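Local coordinates for protein Avidin/streptavidin (Shewanella denitrificans, PDB 3SZH) that binds biotin with high affinity as a thermostable member of the avidin family from a bacterium of cold environments, at the interface of chains A and B. Sequence-based numbering; all coordinates share one arbitrary frame. Chains: chain A/B, Avidin/streptavidin.

The interface of chains A and B. Residues chain A 55-57, 60-62; chain B 66, 77, 100, 102.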
ATOM      1  N   TRP A  55       0.040   3.828  -6.265  1.00  8.24           N
ATOM      2  CA  TRP A  55      -0.887   4.016  -7.382  1.00  8.34           C
ATOM      3  C   TRP A  55      -1.608   5.329  -7.236  1.00  8.43           C
ATOM      4  O   TRP A  55      -1.928   5.775  -6.123  1.00  8.93           O
ATOM      5  CB  TRP A  55      -1.978   2.932  -7.379  1.00  8.82           C
ATOM      6  CG  TRP A  55      -1.452   1.537  -7.597  1.00  7.80           C
ATOM      7  CD1 TRP A  55      -1.290   0.576  -6.658  1.00  8.80           C
ATOM      8  CD2 TRP A  55      -1.024   0.956  -8.827  1.00  8.33           C
ATOM      9  NE1 TRP A  55      -0.764  -0.580  -7.222  1.00  8.58           N
ATOM     10  CE2 TRP A  55      -0.586  -0.366  -8.562  1.00  8.71           C
ATOM     11  CE3 TRP A  55      -0.997   1.430 -10.144  1.00  9.53           C
ATOM     12  CZ2 TRP A  55      -0.121  -1.211  -9.574  1.00  9.89           C
ATOM     13  CZ3 TRP A  55      -0.527   0.606 -11.147  1.00 10.32           C
ATOM     14  CH2 TRP A  55      -0.083  -0.710 -10.856  1.00 10.12           C
ATOM     15  N   VAL A  56      -1.936   5.930  -8.372  1.00  8.96           N
ATOM     16  CA  VAL A  56      -2.823   7.079  -8.454  1.00  9.24           C
ATOM     17  C   VAL A  56      -3.997   6.731  -9.372  1.00  9.43           C
ATOM     18  O   VAL A  56      -3.802   6.167 -10.459  1.00 10.22           O
ATOM     19  CB  VAL A  56      -2.069   8.307  -9.023  1.00  9.95           C
ATOM     20  CG1 VAL A  56      -3.022   9.478  -9.260  1.00 11.77           C
ATOM     21  CG2 VAL A  56      -0.948   8.726  -8.084  1.00 11.51           C
ATOM     22  N   PHE A  57      -5.202   7.114  -8.952  1.00  9.81           N
ATOM     23  CA  PHE A  57      -6.412   6.869  -9.740  1.00 10.52           C
ATOM     24  C   PHE A  57      -7.268   8.107  -9.612  1.00 10.55           C
ATOM     25  O   PHE A  57      -8.065   8.214  -8.685  1.00 10.49           O
ATOM     26  CB  PHE A  57      -7.183   5.629  -9.253  1.00 11.05           C
ATOM     27  CG  PHE A  57      -8.149   5.067 -10.272  1.00 10.99           C
ATOM     28  CD1 PHE A  57      -8.610   5.806 -11.357  1.00 12.02           C
ATOM     29  CD2 PHE A  57      -8.579   3.741 -10.139  1.00 11.45           C
ATOM     30  CE1 PHE A  57      -9.468   5.241 -12.272  1.00 13.71           C
ATOM     31  CE2 PHE A  57      -9.445   3.179 -11.065  1.00 12.36           C
ATOM     32  CZ  PHE A  57      -9.883   3.936 -12.143  1.00 13.31           C
ATOM     33  N   ALA A  60      -7.690   9.632  -6.133  1.00  9.92           N
ATOM     34  CA  ALA A  60      -7.314   8.608  -5.151  1.00 10.32           C
ATOM     35  C   ALA A  60      -5.826   8.283  -5.287  1.00  9.51           C
ATOM     36  O   ALA A  60      -5.264   8.275  -6.394  1.00 10.13           O
ATOM     37  CB  ALA A  60      -8.138   7.357  -5.335  1.00 10.32           C
ATOM     38  N   ILE A  61      -5.199   7.961  -4.157  1.00  9.33           N
ATOM     39  CA  ILE A  61      -3.776   7.632  -4.165  1.00  9.58           C
ATOM     40  C   ILE A  61      -3.480   6.641  -3.046  1.00  8.59           C
ATOM     41  O   ILE A  61      -4.036   6.727  -1.951  1.00  9.95           O
ATOM     42  CB  ILE A  61      -2.887   8.894  -4.024  1.00  9.81           C
ATOM     43  CG1 ILE A  61      -1.387   8.538  -4.054  1.00  9.72           C
ATOM     44  CG2 ILE A  61      -3.271   9.755  -2.814  1.00 11.37           C
ATOM     45  CD1 ILE A  61      -0.468   9.774  -4.113  1.00 11.47           C
ATOM     46  N   SER A  62      -2.608   5.687  -3.328  1.00  8.70           N
ATOM     47  CA  SER A  62      -2.012   4.850  -2.282  0.50  8.16           C
ATOM     48  C   SER A  62      -0.517   4.943  -2.452  1.00  8.42           C
ATOM     49  O   SER A  62      -0.012   5.027  -3.584  1.00  8.77           O
ATOM     50  CB  SER A  62      -2.467   3.387  -2.372  0.50  8.85           C
ATOM     51  OG  SER A  62      -1.816   2.718  -3.441  0.50  6.39           O
TER
ATOM     52  N   LYS B  66      -4.532  -1.070  -8.028  1.00  9.02           N
ATOM     53  CA  LYS B  66      -5.440  -0.110  -8.633  1.00  8.93           C
ATOM     54  C   LYS B  66      -6.474  -0.873  -9.451  1.00  8.99           C
ATOM     55  O   LYS B  66      -6.123  -1.693 -10.302  1.00  8.86           O
ATOM     56  CB  LYS B  66      -4.641   0.868  -9.506  1.00  9.66           C
ATOM     57  CG  LYS B  66      -5.494   1.790 -10.372  1.00  9.81           C
ATOM     58  CD  LYS B  66      -4.627   2.827 -11.107  1.00 10.32           C
ATOM     59  CE  LYS B  66      -5.445   3.575 -12.126  1.00 10.90           C
ATOM     60  NZ  LYS B  66      -4.671   4.719 -12.703  1.00 11.15           N
ATOM     61  N   ILE B  77      -8.703   2.117  -5.314  1.00  9.09           N
ATOM     62  CA  ILE B  77      -7.421   1.461  -5.031  1.00  9.39           C
ATOM     63  C   ILE B  77      -7.576   0.769  -3.674  1.00  9.58           C
ATOM     64  O   ILE B  77      -8.047   1.397  -2.711  1.00 10.46           O
ATOM     65  CB  ILE B  77      -6.271   2.507  -4.894  1.00  9.55           C
ATOM     66  CG1 ILE B  77      -6.138   3.362  -6.177  1.00 10.15           C
ATOM     67  CG2 ILE B  77      -4.933   1.802  -4.571  1.00 10.45           C
ATOM     68  CD1 ILE B  77      -5.257   4.582  -6.000  1.00 10.03           C
ATOM     69  N   VAL B 100      -9.797   3.138  -1.098  1.00 10.50           N
ATOM     70  CA  VAL B 100     -10.078   4.532  -1.370  1.00 10.81           C
ATOM     71  C   VAL B 100     -10.635   4.693  -2.783  1.00 10.48           C
ATOM     72  O   VAL B 100     -10.091   4.169  -3.755  1.00 10.51           O
ATOM     73  CB  VAL B 100      -8.862   5.472  -1.079  1.00 11.39           C
ATOM     74  CG1 VAL B 100      -7.629   5.128  -1.925  1.00 11.59           C
ATOM     75  CG2 VAL B 100      -9.243   6.952  -1.244  1.00 12.28           C
ATOM     76  N   ASN B 102     -11.799   7.034  -5.988  1.00 11.64           N
ATOM     77  CA  ASN B 102     -11.571   8.263  -6.753  1.00 11.88           C
ATOM     78  C   ASN B 102     -12.719   9.240  -6.496  1.00 12.45           C
ATOM     79  O   ASN B 102     -13.881   8.831  -6.500  1.00 13.48           O
ATOM     80  CB  ASN B 102     -11.434   7.888  -8.230  1.00 12.49           C
ATOM     81  CG  ASN B 102     -11.173   9.065  -9.137  1.00 12.13           C
ATOM     82  OD1 ASN B 102     -10.743  10.140  -8.704  1.00 12.28           O
ATOM     83  ND2 ASN B 102     -11.409   8.853 -10.432  1.00 14.55           N
TER
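B:Lys66 reaches between A:Trp55 and A:Phe57, where strands of two avidin-family beta-barrels pack face to face across the two-fold axis of the deposited pair, which may or may not be the biological dimer. Its CB lies over one face of the A:Trp55 indole, 3.5 Å above the plane and displaced toward the rim, nearest to CD2 and CE3. CG turns to the other aromatic residue, with B:Lys66 CG 3.7 Å from A:Phe57 CD2. CD touches A:Val56 O and, more loosely, A:Trp55 CE3. CE sits 3.8 Å from the centroid of the A:Phe57 ring, a CH-pi contact offset toward the rim near CG. At the tip, B:Lys66 NZ donates a hydrogen bond of 2.8 Å to A:Val56 O. The amine lies in the carbonyl plane, with a C=O...N angle of 152°. CG is anti to the backbone N (chi1 171°) and the chain stays extended beyond it, which carries the terminal amine the full distance to strand 50-57. The lysine and phenylalanine side chains run at about a right angle, the methylene nearest the amine lying over the ring face.

B:Ile77, from strand 76-85, inserts against both strands of the 50-57 and 60-66 hairpin. Its CG1 branch, anti to the carbonyl carbon (chi1 -58°), ends in B:Ile77 CD1, which meets A:Trp55 CB, A:Phe57 CB and A:Ile61 CA, each at 3.9 Å. The other branch, B:Ile77 CG2, points to A:Ser62, 3.7 Å from A:Ser62 CB, and also touches the hydroxyl OG. At the hairpin turn A:Ala60 CB packs against B:Asn102 CA at 3.8 Å, while B:Val100 CG1 grazes the neighbouring backbone at A:Ile61 O.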